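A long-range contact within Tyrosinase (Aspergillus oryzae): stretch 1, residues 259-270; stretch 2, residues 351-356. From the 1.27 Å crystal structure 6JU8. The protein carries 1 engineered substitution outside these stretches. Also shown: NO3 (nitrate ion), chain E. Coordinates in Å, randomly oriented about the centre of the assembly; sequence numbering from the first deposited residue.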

# COMPACT_ATOMS: atom_id res chain seq x y z
N LEU A 259 -7.05 2.47 1.17
CA LEU A 259 -8.16 2.28 2.12
C LEU A 259 -8.34 3.55 2.94
O LEU A 259 -9.47 3.86 3.33
CB LEU A 259 -7.86 1.13 3.10
CG LEU A 259 -7.82 -0.27 2.47
CD1 LEU A 259 -7.23 -1.24 3.49
CD2 LEU A 259 -9.21 -0.70 2.05
N ARG A 260 -7.23 4.26 3.23
CA ARG A 260 -7.35 5.46 4.06
C ARG A 260 -7.98 6.58 3.23
O ARG A 260 -8.78 7.37 3.71
CB ARG A 260 -5.98 5.86 4.62
CG ARG A 260 -6.12 6.86 5.78
CD ARG A 260 -4.88 6.77 6.68
NE ARG A 260 -5.01 5.59 7.52
CZ ARG A 260 -4.46 5.40 8.70
NH1 ARG A 260 -3.65 6.31 9.22
NH2 ARG A 260 -4.72 4.29 9.39
N ALA A 261 -7.62 6.64 1.94
CA ALA A 261 -8.24 7.62 1.03
C ALA A 261 -9.74 7.37 0.93
O ALA A 261 -10.56 8.28 1.03
CB ALA A 261 -7.63 7.51 -0.35
N ASN A 262 -10.15 6.11 0.80
CA ASN A 262 -11.57 5.81 0.73
C ASN A 262 -12.28 6.16 2.03
O ASN A 262 -13.39 6.72 2.02
CB ASN A 262 -11.82 4.34 0.40
CG ASN A 262 -11.53 3.98 -1.03
OD1 ASN A 262 -11.20 4.85 -1.84
ND2 ASN A 262 -11.66 2.70 -1.36
N LEU A 263 -11.64 5.89 3.18
CA LEU A 263 -12.23 6.30 4.45
C LEU A 263 -12.47 7.81 4.48
O LEU A 263 -13.53 8.29 4.89
CB LEU A 263 -11.29 5.92 5.60
CG LEU A 263 -11.74 6.26 7.01
CD1 LEU A 263 -12.97 5.45 7.42
CD2 LEU A 263 -10.62 6.01 8.02
N ALA A 264 -11.47 8.59 4.06
CA ALA A 264 -11.57 10.04 4.07
C ALA A 264 -12.68 10.52 3.13
O ALA A 264 -13.41 11.44 3.47
CB ALA A 264 -10.25 10.66 3.62
N LEU A 265 -12.81 9.94 1.94
CA LEU A 265 -13.86 10.34 1.01
C LEU A 265 -15.23 10.20 1.66
O LEU A 265 -16.07 11.08 1.46
CB LEU A 265 -13.78 9.53 -0.28
CG LEU A 265 -12.56 9.72 -1.17
CD1 LEU A 265 -12.58 8.62 -2.23
CD2 LEU A 265 -12.56 11.08 -1.83
N ASN A 266 -15.43 9.11 2.41
CA ASN A 266 -16.74 8.85 2.99
C ASN A 266 -16.95 9.51 4.33
O ASN A 266 -18.12 9.76 4.70
CB ASN A 266 -16.96 7.33 3.04
CG ASN A 266 -17.09 6.79 1.62
OD1 ASN A 266 -18.10 7.02 0.94
ND2 ASN A 266 -16.05 6.10 1.16
N GLU A 267 -15.89 9.88 5.03
CA GLU A 267 -16.00 10.69 6.26
C GLU A 267 -16.06 12.19 5.97
O GLU A 267 -16.52 12.93 6.83
CB GLU A 267 -14.82 10.41 7.20
CG GLU A 267 -14.90 9.03 7.84
CD GLU A 267 -14.15 8.92 9.15
OE1 GLU A 267 -14.30 7.87 9.81
OE2 GLU A 267 -13.43 9.86 9.54
N HIS A 268 -15.63 12.60 4.78
CA HIS A 268 -15.67 13.96 4.28
C HIS A 268 -15.28 15.02 5.29
O HIS A 268 -16.08 15.94 5.54
CB HIS A 268 -17.05 14.23 3.66
CG HIS A 268 -18.22 13.98 4.55
ND1 HIS A 268 -18.65 14.85 5.53
CD2 HIS A 268 -19.07 12.93 4.59
CE1 HIS A 268 -19.70 14.35 6.16
NE2 HIS A 268 -19.99 13.20 5.59
N PRO A 269 -14.07 14.99 5.84
CA PRO A 269 -13.66 16.03 6.79
C PRO A 269 -13.31 17.32 6.08
O PRO A 269 -12.15 17.58 5.76
CB PRO A 269 -12.46 15.37 7.47
CG PRO A 269 -11.88 14.46 6.44
CD PRO A 269 -13.04 13.95 5.64
N TRP A 270 -14.35 18.13 5.85
CA TRP A 270 -14.17 19.40 5.15
C TRP A 270 -13.22 20.30 5.94
O TRP A 270 -13.37 20.38 7.17
CB TRP A 270 -15.50 20.16 5.02
CG TRP A 270 -16.55 19.31 4.36
CD1 TRP A 270 -17.59 18.63 4.94
CD2 TRP A 270 -16.67 19.05 2.95
NE1 TRP A 270 -18.33 17.96 3.99
CE2 TRP A 270 -17.78 18.21 2.76
CE3 TRP A 270 -15.92 19.47 1.85
CZ2 TRP A 270 -18.17 17.77 1.49
CZ3 TRP A 270 -16.32 19.02 0.60
CH2 TRP A 270 -17.41 18.18 0.42
N NO3 E . -5.02 2.49 5.70
O1 NO3 E . -5.20 1.35 5.26
O2 NO3 E . -4.12 3.23 5.34
O3 NO3 E . -5.82 2.83 6.60
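Stretch 2 (351-356) DLKLWG

Residues 351-353 of stretch 2 are 3-10, in a segment that begins earlier in the chain; by Trp 355 (phi/psi -62/136) the backbone is extended. Stretch 2 lies against the helix of stretch 1, residues 259-267, and runs broadly opposite to it. The backbones come nearest at Arg 260 and Leu 354, whose CA atoms are 6.4 Å apart.

Asp 351 makes no contact with stretch 1. Asp 351 O accepts a hydrogen bond from Leu 354 N at 3.1 Å, which closes the turn. The CA-to-CB bond of Leu 352 points away from stretch 1 (chi1 m, chi2 t). Leu 352 O lies 3.5 Å from Arg 260 NH1 and accepts a hydrogen bond from Trp 355 N at 3.0 Å.

Lys 353 starts sideways, with chi1 p and the other three chi angles t. This extended chain reaches Glu 267 near the end of the helix. Lys 353 NZ forms a salt bridge there, 2.8 Å from Glu 267 OE1, with a second, weak hydrogen bond to Glu 267 OE2 at 3.1 Å. Lys 353 O sits over one face of the Arg 260 guanidinium. Lys 353 O is 3.2 Å from Arg 260 NE, but the angle is too poor for a hydrogen bond. The O of water 1 is 3.0 Å from Lys 353 O, within hydrogen-bonding reach.

Leu 354 has the largest covered area in stretch 2. Its CA-to-CB bond points away, yet chi1 m and chi2 t bring its end to the helix. Leu 354 CD2 packs 3.7 Å from Leu 263 CD2 and 3.9 Å from Ala 264 CB. Leu 354 CD1 lies 4.1 Å from Pro 269 CG, beyond the helix.

Trp 355 contributes its backbone: Arg 260 NH1 donates to Trp 355 O at 2.8 Å, near the guanidinium plane. Arg 260 NE donates to NO3 O3 at 3.0 Å; the nitrate is probably from the crystallisation liquor. The Trp 355 ring leads away. Gly 356 makes no contact, and its backbone angles call for glycine.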

# COMPACT_ATOMS: atom_id res chain seq x y z
N ASP A 351 -8.25 11.36 15.98
CA ASP A 351 -8.13 11.52 14.53
C ASP A 351 -7.04 10.65 13.91
O ASP A 351 -6.68 10.78 12.72
CB ASP A 351 -7.93 13.00 14.20
CG ASP A 351 -9.17 13.83 14.44
OD1 ASP A 351 -10.28 13.42 14.02
OD2 ASP A 351 -9.05 14.93 15.03
N LEU A 352 -6.48 9.73 14.71
CA LEU A 352 -5.40 8.88 14.23
C LEU A 352 -5.78 8.03 13.02
O LEU A 352 -4.92 7.74 12.18
CB LEU A 352 -4.90 7.98 15.38
CG LEU A 352 -4.00 8.69 16.40
CD1 LEU A 352 -3.69 7.76 17.57
CD2 LEU A 352 -2.70 9.15 15.75
N LYS A 353 -7.04 7.69 12.88
CA LYS A 353 -7.48 6.86 11.77
C LYS A 353 -7.24 7.53 10.42
O LYS A 353 -7.31 6.78 9.42
CB LYS A 353 -8.98 6.55 11.86
CG LYS A 353 -9.81 7.85 11.85
CD LYS A 353 -11.29 7.54 12.09
CE LYS A 353 -12.03 8.81 12.50
NZ LYS A 353 -13.51 8.65 12.37
N LEU A 354 -6.99 8.83 10.32
CA LEU A 354 -6.71 9.47 9.04
C LEU A 354 -5.30 10.06 8.97
O LEU A 354 -5.00 10.82 8.05
CB LEU A 354 -7.76 10.53 8.68
CG LEU A 354 -9.11 10.00 8.20
CD1 LEU A 354 -10.08 11.14 7.93
CD2 LEU A 354 -8.96 9.14 6.93
N TRP A 355 -4.42 9.69 9.90
CA TRP A 355 -3.04 10.19 9.86
C TRP A 355 -2.31 9.77 8.59
O TRP A 355 -2.42 8.62 8.16
CB TRP A 355 -2.30 9.63 11.07
CG TRP A 355 -0.93 10.16 11.33
CD1 TRP A 355 -0.32 11.30 10.86
CD2 TRP A 355 0.03 9.51 12.18
NE1 TRP A 355 0.97 11.41 11.36
CE2 TRP A 355 1.20 10.30 12.18
CE3 TRP A 355 0.00 8.32 12.93
CZ2 TRP A 355 2.33 9.95 12.90
CZ3 TRP A 355 1.14 7.98 13.66
CH2 TRP A 355 2.29 8.79 13.65
N GLY A 356 -1.59 10.70 7.99
CA GLY A 356 -0.62 10.48 6.95
C GLY A 356 -0.71 11.50 5.85
O GLY A 356 -1.81 12.01 5.55
O HOH W 1 -7.72 3.86 8.75